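Local coordinates for protein 3,6-diketocamphane 1,6-monooxygenase (Pseudomonas putida, PDB 4UWM) that uses FMNH2 and O2 for the Baeyer-Villiger oxidation of 3,6-diketocamphane to a lactone, letting the bacterium grow on (-)-camphor, at residues A[10-15]-A[282-287]; A[188-191]-A[195-198]; A[228-233]-A[253-258]. One frame throughout, in Å; residues are numbered along the deposited sequence.

Interaction 1 (A[10-15]-A[282-287]). With FMN (flavin mononucleotide), chain C.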
loop_
_atom_site.group_PDB
_atom_site.type_symbol
_atom_site.label_atom_id
_atom_site.label_comp_id
_atom_site.label_asym_id
_atom_site.label_seq_id
_atom_site.Cartn_x
_atom_site.Cartn_y
_atom_site.Cartn_z
ATOM N N HIS A 10 0.417 -14.724 -8.478
ATOM C CA HIS A 10 0.744 -15.209 -7.141
ATOM C C HIS A 10 1.778 -14.447 -6.309
ATOM O O HIS A 10 1.556 -14.260 -5.109
ATOM C CB HIS A 10 0.985 -16.714 -7.094
ATOM C CG HIS A 10 -0.273 -17.488 -6.944
ATOM N ND1 HIS A 10 -0.950 -18.023 -8.016
ATOM C CD2 HIS A 10 -1.021 -17.762 -5.848
ATOM C CE1 HIS A 10 -2.048 -18.616 -7.586
ATOM N NE2 HIS A 10 -2.115 -18.472 -6.276
ATOM N N PRO A 11 2.911 -14.056 -6.885
ATOM C CA PRO A 11 3.379 -14.484 -8.201
ATOM C C PRO A 11 4.177 -15.785 -8.069
ATOM O O PRO A 11 4.201 -16.384 -6.982
ATOM C CB PRO A 11 4.307 -13.355 -8.596
ATOM C CG PRO A 11 4.924 -12.960 -7.293
ATOM C CD PRO A 11 3.802 -13.056 -6.281
ATOM N N TYR A 12 4.792 -16.239 -9.161
ATOM C CA TYR A 12 5.810 -17.290 -9.062
ATOM C C TYR A 12 7.102 -16.755 -9.691
ATOM O O TYR A 12 7.373 -16.988 -10.877
ATOM C CB TYR A 12 5.363 -18.586 -9.768
ATOM C CG TYR A 12 4.198 -19.282 -9.083
ATOM C CD1 TYR A 12 4.365 -19.878 -7.829
ATOM C CD2 TYR A 12 2.938 -19.345 -9.680
ATOM C CE1 TYR A 12 3.307 -20.504 -7.185
ATOM C CE2 TYR A 12 1.872 -19.977 -9.034
ATOM C CZ TYR A 12 2.074 -20.558 -7.794
ATOM O OH TYR A 12 1.054 -21.196 -7.122
ATOM N N MET A 13 7.855 -16.011 -8.899
ATOM C CA MET A 13 9.086 -15.374 -9.356
ATOM C C MET A 13 10.246 -16.295 -9.029
ATOM O O MET A 13 10.347 -16.780 -7.898
ATOM C CB MET A 13 9.327 -14.024 -8.659
ATOM C CG MET A 13 8.287 -12.923 -8.868
ATOM S SD MET A 13 7.975 -12.500 -10.607
ATOM C CE MET A 13 9.491 -11.704 -11.078
ATOM N N ARG A 14 11.157 -16.507 -9.992
ATOM C CA ARG A 14 12.357 -17.329 -9.745
ATOM C C ARG A 14 13.115 -16.852 -8.520
ATOM O O ARG A 14 13.340 -15.647 -8.353
ATOM C CB ARG A 14 13.321 -17.312 -10.946
ATOM C CG ARG A 14 12.838 -18.030 -12.186
ATOM C CD ARG A 14 14.019 -18.404 -13.080
ATOM N NE ARG A 14 14.830 -17.248 -13.460
ATOM C CZ ARG A 14 14.549 -16.423 -14.469
ATOM N NH1 ARG A 14 13.466 -16.617 -15.207
ATOM N NH2 ARG A 14 15.348 -15.389 -14.733
ATOM N N PRO A 15 13.538 -17.784 -7.643
ATOM C CA PRO A 15 14.337 -17.357 -6.500
ATOM C C PRO A 15 15.546 -16.534 -6.934
ATOM O O PRO A 15 16.202 -16.876 -7.918
ATOM C CB PRO A 15 14.765 -18.687 -5.862
ATOM C CG PRO A 15 13.594 -19.559 -6.136
ATOM C CD PRO A 15 13.197 -19.213 -7.548
ATOM N N GLU A 282 8.725 -28.079 -12.457
ATOM C CA GLU A 282 9.792 -29.061 -12.208
ATOM C C GLU A 282 10.567 -28.795 -10.932
ATOM O O GLU A 282 10.850 -29.722 -10.169
ATOM C CB GLU A 282 10.782 -29.058 -13.372
ATOM C CG GLU A 282 11.570 -30.337 -13.540
ATOM C CD GLU A 282 10.802 -31.346 -14.354
ATOM O OE1 GLU A 282 9.950 -32.044 -13.768
ATOM O OE2 GLU A 282 11.029 -31.411 -15.580
ATOM N N ARG A 283 10.934 -27.535 -10.698
ATOM C CA ARG A 283 11.785 -27.218 -9.558
ATOM C C ARG A 283 11.030 -27.085 -8.246
ATOM O O ARG A 283 11.566 -27.414 -7.181
ATOM C CB ARG A 283 12.595 -25.947 -9.807
ATOM C CG ARG A 283 13.532 -25.626 -8.656
ATOM C CD ARG A 283 14.333 -24.357 -8.874
ATOM N NE ARG A 283 14.979 -23.941 -7.632
ATOM C CZ ARG A 283 15.660 -22.811 -7.477
ATOM N NH1 ARG A 283 15.803 -21.963 -8.496
ATOM N NH2 ARG A 283 16.210 -22.543 -6.303
ATOM N N TYR A 284 9.800 -26.585 -8.323
ATOM C CA TYR A 284 9.105 -26.097 -7.130
ATOM C C TYR A 284 7.781 -26.812 -6.891
ATOM O O TYR A 284 7.607 -27.453 -5.862
ATOM C CB TYR A 284 8.889 -24.556 -7.232
ATOM C CG TYR A 284 8.108 -23.946 -6.072
ATOM C CD1 TYR A 284 8.503 -24.157 -4.754
ATOM C CD2 TYR A 284 7.002 -23.126 -6.305
ATOM C CE1 TYR A 284 7.803 -23.595 -3.697
ATOM C CE2 TYR A 284 6.287 -22.570 -5.250
ATOM C CZ TYR A 284 6.699 -22.805 -3.952
ATOM O OH TYR A 284 6.013 -22.253 -2.893
ATOM N N LEU A 285 6.854 -26.698 -7.838
ATOM C CA LEU A 285 5.479 -27.141 -7.600
ATOM C C LEU A 285 5.270 -28.655 -7.560
ATOM O O LEU A 285 4.564 -29.158 -6.675
ATOM C CB LEU A 285 4.508 -26.513 -8.615
ATOM C CG LEU A 285 4.319 -24.994 -8.517
ATOM C CD1 LEU A 285 3.491 -24.485 -9.681
ATOM C CD2 LEU A 285 3.694 -24.605 -7.181
ATOM N N ILE A 286 5.838 -29.369 -8.534
ATOM C CA ILE A 286 5.610 -30.815 -8.627
ATOM C C ILE A 286 6.070 -31.532 -7.362
ATOM O O ILE A 286 5.276 -32.276 -6.788
ATOM C CB ILE A 286 6.147 -31.439 -9.943
ATOM C CG1 ILE A 286 5.201 -31.096 -11.094
ATOM C CG2 ILE A 286 6.277 -32.953 -9.828
ATOM C CD1 ILE A 286 5.828 -31.158 -12.476
ATOM N N PRO A 287 7.312 -31.277 -6.880
ATOM C CA PRO A 287 7.716 -31.972 -5.654
ATOM C C PRO A 287 6.768 -31.732 -4.470
ATOM O O PRO A 287 6.555 -32.642 -3.669
ATOM C CB PRO A 287 9.098 -31.387 -5.359
ATOM C CG PRO A 287 9.631 -31.010 -6.690
ATOM C CD PRO A 287 8.433 -30.492 -7.442
HETATM N N1 FMN C . -5.409 -18.902 -1.443
HETATM C C2 FMN C . -5.676 -17.618 -1.819
HETATM O O2 FMN C . -6.321 -16.874 -1.050
HETATM N N3 FMN C . -5.279 -17.109 -3.000
HETATM C C4 FMN C . -4.589 -17.830 -3.892
HETATM O O4 FMN C . -4.247 -17.308 -4.973
HETATM C C4A FMN C . -4.247 -19.243 -3.565
HETATM N N5 FMN C . -3.548 -20.034 -4.410
HETATM C C5A FMN C . -3.247 -21.319 -4.095
HETATM C C6 FMN C . -2.526 -22.108 -4.995
HETATM C C7 FMN C . -2.208 -23.432 -4.688
HETATM C C7M FMN C . -1.429 -24.267 -5.673
HETATM C C8 FMN C . -2.646 -24.001 -3.380
HETATM C C8M FMN C . -2.331 -25.420 -2.995
HETATM C C9 FMN C . -3.365 -23.216 -2.482
HETATM C C9A FMN C . -3.688 -21.895 -2.784
HETATM N N10 FMN C . -4.426 -21.093 -1.874
HETATM C C10 FMN C . -4.714 -19.752 -2.244
HETATM C "C1'" FMN C . -4.853 -21.633 -0.570
HETATM C "C2'" FMN C . -6.287 -22.140 -0.607
HETATM O "O2'" FMN C . -7.096 -21.138 -1.219
HETATM C "C3'" FMN C . -6.799 -22.424 0.802
HETATM O "O3'" FMN C . -6.572 -23.809 1.099
HETATM C "C4'" FMN C . -8.282 -22.064 0.926
HETATM O "O4'" FMN C . -8.435 -20.647 1.089
HETATM C "C5'" FMN C . -8.991 -22.795 2.060
HETATM O "O5'" FMN C . -9.596 -23.930 1.455
HETATM P P FMN C . -10.716 -24.830 2.160
HETATM O O1P FMN C . -11.604 -23.919 2.947
HETATM O O2P FMN C . -11.376 -25.417 0.948
HETATM O O3P FMN C . -9.912 -25.794 2.987
HETATM O O HOH W 1 16.584 -19.370 -9.217
#
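Tyr12 and Tyr284 meet where the loop after the first strand (4-9) of this luciferase-family TIM barrel reaches helix 276-291. The buried side of the contact is aromatic and aliphatic. CE1 of Tyr12 comes at the edge of the Tyr284 ring, near its plane, 4.1 Å from Tyr284 CE2, with the two side chains at about a right angle. Leu285 CD2 lies equally close to that Tyr12 atom, 4.1 Å from CE1. Tyr284 OH is held by Glu52. The outer side is partly exposed and polar. Arg283, extended from CG to NE with CG anti to its backbone N (chi1 -178°), lays one guanidinium face over Pro15, its NH1 3.9 Å from Pro15 CD. A water bridges Arg283 NH1 and Pro15 O, Tyr279 also bonds NH1, and Glu181 of the second subunit forms a salt bridge with NH2. Inward, the loop passes through a cis peptide before Pro11. Tyr12 OH stands 3.8 Å above the plane of the His10 ring, over its centre. His10 binds FMN, and Glu347 takes its ND1, while His10 NE2 donates to flavin N5 at 2.8 Å, with an N-H...N angle of 153°.

Interaction 2 (A[188-191]-A[195-198])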
loop_
_atom_site.group_PDB
_atom_site.type_symbol
_atom_site.label_atom_id
_atom_site.label_comp_id
_atom_site.label_asym_id
_atom_site.label_seq_id
_atom_site.Cartn_x
_atom_site.Cartn_y
_atom_site.Cartn_z
ATOM N N PHE A 188 -13.986 7.423 3.379
ATOM C CA PHE A 188 -13.181 6.400 2.682
ATOM C C PHE A 188 -13.962 5.108 2.431
ATOM O O PHE A 188 -13.396 4.016 2.492
ATOM C CB PHE A 188 -11.853 6.129 3.421
ATOM C CG PHE A 188 -10.938 7.315 3.454
ATOM C CD1 PHE A 188 -10.461 7.883 2.261
ATOM C CD2 PHE A 188 -10.550 7.887 4.677
ATOM C CE1 PHE A 188 -9.617 8.984 2.291
ATOM C CE2 PHE A 188 -9.717 8.996 4.703
ATOM C CZ PHE A 188 -9.245 9.540 3.507
ATOM N N SER A 189 -15.285 5.225 2.216
ATOM C CA SER A 189 -16.118 4.058 1.932
ATOM C C SER A 189 -15.760 3.612 0.503
ATOM O O SER A 189 -15.336 4.438 -0.289
ATOM C CB SER A 189 -17.637 4.376 2.043
ATOM O OG SER A 189 -18.012 5.364 1.107
ATOM N N PRO A 190 -15.947 2.314 0.181
ATOM C CA PRO A 190 -15.605 1.849 -1.165
ATOM C C PRO A 190 -16.527 2.495 -2.213
ATOM O O PRO A 190 -17.546 3.091 -1.847
ATOM C CB PRO A 190 -15.805 0.341 -1.090
ATOM C CG PRO A 190 -15.900 0.001 0.355
ATOM C CD PRO A 190 -16.462 1.225 1.020
ATOM N N TRP A 191 -16.167 2.381 -3.488
ATOM C CA TRP A 191 -16.886 3.037 -4.606
ATOM C C TRP A 191 -18.409 2.832 -4.512
ATOM O O TRP A 191 -18.862 1.717 -4.297
ATOM C CB TRP A 191 -16.381 2.476 -5.927
ATOM C CG TRP A 191 -16.845 3.205 -7.159
ATOM C CD1 TRP A 191 -17.703 2.724 -8.124
ATOM C CD2 TRP A 191 -16.467 4.519 -7.580
ATOM N NE1 TRP A 191 -17.877 3.664 -9.109
ATOM C CE2 TRP A 191 -17.138 4.776 -8.804
ATOM C CE3 TRP A 191 -15.636 5.516 -7.043
ATOM C CZ2 TRP A 191 -16.986 5.979 -9.509
ATOM C CZ3 TRP A 191 -15.491 6.724 -7.740
ATOM C CH2 TRP A 191 -16.162 6.937 -8.969
ATOM N N ALA A 195 -19.972 -1.905 0.439
ATOM C CA ALA A 195 -18.909 -2.905 0.502
ATOM C C ALA A 195 -18.509 -3.323 -0.916
ATOM O O ALA A 195 -19.348 -3.315 -1.833
ATOM C CB ALA A 195 -19.341 -4.109 1.313
ATOM N N PRO A 196 -17.215 -3.655 -1.124
ATOM C CA PRO A 196 -16.889 -4.208 -2.442
ATOM C C PRO A 196 -17.445 -5.619 -2.543
ATOM O O PRO A 196 -17.745 -6.254 -1.510
ATOM C CB PRO A 196 -15.348 -4.264 -2.415
ATOM C CG PRO A 196 -15.044 -4.556 -0.985
ATOM C CD PRO A 196 -16.076 -3.773 -0.187
ATOM N N GLU A 197 -17.556 -6.141 -3.762
ATOM C CA GLU A 197 -17.811 -7.564 -3.903
ATOM C C GLU A 197 -16.657 -8.329 -3.255
ATOM O O GLU A 197 -15.497 -7.946 -3.433
ATOM C CB GLU A 197 -17.952 -7.948 -5.375
ATOM C CG GLU A 197 -18.179 -9.438 -5.587
ATOM C CD GLU A 197 -18.677 -9.774 -6.985
ATOM O OE1 GLU A 197 -18.813 -8.846 -7.808
ATOM O OE2 GLU A 197 -18.924 -10.969 -7.246
ATOM N N ILE A 198 -16.982 -9.381 -2.506
ATOM C CA ILE A 198 -16.003 -10.138 -1.724
ATOM C C ILE A 198 -15.851 -11.534 -2.321
ATOM O O ILE A 198 -16.852 -12.161 -2.689
ATOM C CB ILE A 198 -16.401 -10.182 -0.227
ATOM C CG1 ILE A 198 -16.267 -8.777 0.375
ATOM C CG2 ILE A 198 -15.617 -11.216 0.558
ATOM C CD1 ILE A 198 -16.745 -8.662 1.805
#
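The small rings of Pro190 and Pro196 meet at their rims, CG of Pro190 standing 3.8 Å from CD of Pro196. The two side chains cross obliquely, and they meet at a corner, without stacking. Pro190 CG also lies 4.2 Å from Pro196 N and the same 4.2 Å from Ala195 CA, which puts it against the peptide joining Ala195 to Pro196. Pro190 aims its CB toward 195-198, whereas that of Ala195 points away, and Ala195 therefore meets the proline through its backbone. No hydrogen bond crosses between the segments; the contact is slight and wholly apolar. Trp154 of helix 139-155 touches Pro190, Ala195 and Pro196 alike and gives both segments a common aromatic partner. The polar backbone is fixed from elsewhere, Ser189 O by Gln97 and Trp191 N by Ser96. With Pro190 CA and Ala195 CA 6.0 Å apart, the residues between them form a short looped-out excursion, after which the chain continues in roughly its earlier direction. Pro190 and Pro196 thus meet at the base of the excursion, in the loop that leads into strand 198-202. The loop delivers the chain to this strand, which lies between strands 105-108 and 219-223 in the parallel sheet of the TIM barrel; the FMN-binding run 201-209 starts at the far end of that strand, with Thr201.

Interaction 3 (A[228-233]-A[253-258]); sequences DALKRH and HAVSHT
Helix 227-244 lies over strand 254-261 with Leu230 CA 8.7 Å from Val255 CA, its turns here closed by bonds from Arg232 N to Asp228 O and from His233 N to Ala229 O. One methyl group carries the contact across this gap. Leu230 has CG anti to the backbone N (chi1 -171°), and a second torsion of 57° carries CD1 down to the strand. There it rests 3.9 Å from Val255 CG2 and 4.2 Å from Val255 CG1, so that it sits against the fork of the valine. The same CD1 is 4.0 Å from His253 CE1, approaching that ring obliquely. With CG2 beside the backbone N and anti to the carbonyl carbon, Val255 sets that methyl 3.9 Å above the plane of the His253 imidazole, over the ring centre. Leucine, valine and histidine therefore close into a compact cluster in which CG2 touches both the helix methyl and the ring face. No hydrogen bond joins the segments directly. Instead Ser222, on strand 219-223, uses its OG for both His253 NE2 and His233 ND1, linking the imidazole of the strand side to one from the helix. His233 turns its ring end away from the strand, and its NE2 bonds the backbone O of Ser204, an FMN-binding residue, which places this histidine in the second shell of the flavin site. Trp341 touches both Leu230 and Val255. Helix and strand here belong to the beta-alpha-beta unit of strand 219-223, helix 227-244 and strand 254-261, whose strands pair in parallel: the repeating crossover of a TIM barrel, with the helix packed on its own two strands.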
loop_
_atom_site.group_PDB
_atom_site.type_symbol
_atom_site.label_atom_id
_atom_site.label_comp_id
_atom_site.label_asym_id
_atom_site.label_seq_id
_atom_site.Cartn_x
_atom_site.Cartn_y
_atom_site.Cartn_z
ATOM N N ASP A 228 -13.718 -33.855 -10.305
ATOM C CA ASP A 228 -14.565 -34.156 -9.155
ATOM C C ASP A 228 -14.611 -32.991 -8.174
ATOM O O ASP A 228 -15.698 -32.541 -7.794
ATOM C CB ASP A 228 -14.111 -35.443 -8.453
ATOM C CG ASP A 228 -14.325 -36.689 -9.310
ATOM O OD1 ASP A 228 -15.269 -36.711 -10.134
ATOM O OD2 ASP A 228 -13.542 -37.649 -9.156
ATOM N N ALA A 229 -13.432 -32.498 -7.788
ATOM C CA ALA A 229 -13.326 -31.353 -6.878
ATOM C C ALA A 229 -14.015 -30.134 -7.457
ATOM O O ALA A 229 -14.693 -29.414 -6.729
ATOM C CB ALA A 229 -11.869 -31.042 -6.534
ATOM N N LEU A 230 -13.865 -29.906 -8.761
ATOM C CA LEU A 230 -14.494 -28.746 -9.368
ATOM C C LEU A 230 -16.013 -28.837 -9.233
ATOM O O LEU A 230 -16.688 -27.864 -8.879
ATOM C CB LEU A 230 -14.056 -28.560 -10.828
ATOM C CG LEU A 230 -14.498 -27.234 -11.473
ATOM C CD1 LEU A 230 -14.000 -26.025 -10.683
ATOM C CD2 LEU A 230 -14.066 -27.135 -12.930
ATOM N N LYS A 231 -16.549 -30.026 -9.486
ATOM C CA LYS A 231 -17.981 -30.241 -9.342
ATOM C C LYS A 231 -18.404 -30.182 -7.875
ATOM O O LYS A 231 -19.401 -29.542 -7.552
ATOM C CB LYS A 231 -18.404 -31.550 -10.015
ATOM C CG LYS A 231 -18.393 -31.470 -11.539
ATOM C CD LYS A 231 -19.061 -32.683 -12.178
ATOM C CE LYS A 231 -18.209 -33.932 -12.035
ATOM N NZ LYS A 231 -19.028 -35.163 -12.197
ATOM N N ARG A 232 -17.637 -30.821 -6.989
ATOM C CA ARG A 232 -17.917 -30.742 -5.544
ATOM C C ARG A 232 -17.937 -29.293 -5.025
ATOM O O ARG A 232 -18.776 -28.926 -4.197
ATOM C CB ARG A 232 -16.919 -31.592 -4.747
ATOM C CG ARG A 232 -17.270 -31.781 -3.272
ATOM C CD ARG A 232 -18.616 -32.466 -3.075
ATOM N NE ARG A 232 -19.066 -32.367 -1.693
ATOM C CZ ARG A 232 -20.337 -32.335 -1.312
ATOM N NH1 ARG A 232 -21.320 -32.395 -2.207
ATOM N NH2 ARG A 232 -20.626 -32.225 -0.029
ATOM N N HIS A 233 -17.010 -28.472 -5.515
ATOM C CA HIS A 233 -16.964 -27.051 -5.156
ATOM C C HIS A 233 -18.280 -26.367 -5.482
ATOM O O HIS A 233 -18.855 -25.693 -4.621
ATOM C CB HIS A 233 -15.789 -26.341 -5.855
ATOM C CG HIS A 233 -14.489 -26.464 -5.123
ATOM N ND1 HIS A 233 -13.436 -25.599 -5.325
ATOM C CD2 HIS A 233 -14.080 -27.342 -4.173
ATOM C CE1 HIS A 233 -12.432 -25.948 -4.541
ATOM N NE2 HIS A 233 -12.798 -27.000 -3.830
ATOM N N HIS A 253 -18.250 -17.562 -10.762
ATOM C CA HIS A 253 -17.226 -18.548 -10.438
ATOM C C HIS A 253 -15.963 -18.303 -11.265
ATOM O O HIS A 253 -16.029 -18.195 -12.492
ATOM C CB HIS A 253 -17.758 -19.965 -10.661
ATOM C CG HIS A 253 -16.951 -21.029 -9.988
ATOM N ND1 HIS A 253 -17.196 -22.373 -10.173
ATOM C CD2 HIS A 253 -15.901 -20.955 -9.132
ATOM C CE1 HIS A 253 -16.339 -23.079 -9.455
ATOM N NE2 HIS A 253 -15.543 -22.243 -8.813
ATOM N N ALA A 254 -14.826 -18.161 -10.580
ATOM C CA ALA A 254 -13.527 -18.021 -11.243
ATOM C C ALA A 254 -12.691 -19.253 -10.971
ATOM O O ALA A 254 -12.643 -19.747 -9.841
ATOM C CB ALA A 254 -12.808 -16.752 -10.774
ATOM N N VAL A 255 -12.071 -19.782 -12.019
ATOM C CA VAL A 255 -11.320 -21.027 -11.904
ATOM C C VAL A 255 -9.932 -20.806 -12.472
ATOM O O VAL A 255 -9.783 -20.386 -13.624
ATOM C CB VAL A 255 -12.001 -22.213 -12.641
ATOM C CG1 VAL A 255 -11.186 -23.498 -12.443
ATOM C CG2 VAL A 255 -13.414 -22.424 -12.125
ATOM N N SER A 256 -8.923 -21.095 -11.652
ATOM C CA SER A 256 -7.526 -20.888 -12.014
ATOM C C SER A 256 -6.945 -22.123 -12.712
ATOM O O SER A 256 -7.080 -23.239 -12.202
ATOM C CB SER A 256 -6.720 -20.542 -10.756
ATOM O OG SER A 256 -5.328 -20.563 -11.004
ATOM N N HIS A 257 -6.307 -21.907 -13.853
ATOM C CA HIS A 257 -5.705 -22.958 -14.666
ATOM C C HIS A 257 -4.333 -22.484 -15.108
ATOM O O HIS A 257 -4.109 -21.274 -15.272
ATOM C CB HIS A 257 -6.515 -23.193 -15.956
ATOM C CG HIS A 257 -7.818 -23.902 -15.759
ATOM N ND1 HIS A 257 -7.919 -25.276 -15.722
ATOM C CD2 HIS A 257 -9.078 -23.428 -15.626
ATOM C CE1 HIS A 257 -9.186 -25.617 -15.556
ATOM N NE2 HIS A 257 -9.911 -24.513 -15.500
ATOM N N THR A 258 -3.438 -23.439 -15.341
ATOM C CA THR A 258 -2.200 -23.182 -16.067
ATOM C C THR A 258 -2.547 -23.257 -17.561
ATOM O O THR A 258 -3.077 -24.271 -18.027
ATOM C CB THR A 258 -1.134 -24.216 -15.685
ATOM O OG1 THR A 258 -0.915 -24.162 -14.271
ATOM C CG2 THR A 258 0.179 -23.969 -16.438
#

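From the N terminus, residues 10-15 follow the first barrel strand and are met much later in the chain by helix 276-291, so interaction 1 closes a long loop that holds the other two contacts. Interaction 2 comes first inside it, joining two points of the one loop between strands 167-170 and 198-202, against helix 139-155. Interaction 3 follows in series, closing within one beta-alpha-beta unit. Nothing crosses. The centres of interactions 1 and 2 are 33 Å apart, on opposite sides of the chain's centre. Interactions 1 and 3 approach to about 5 Å between nearest atoms without touching; in the conformer given, Glu347 OE2 bonds Ser256 OG, alongside its OE1 bond to His10 ND1.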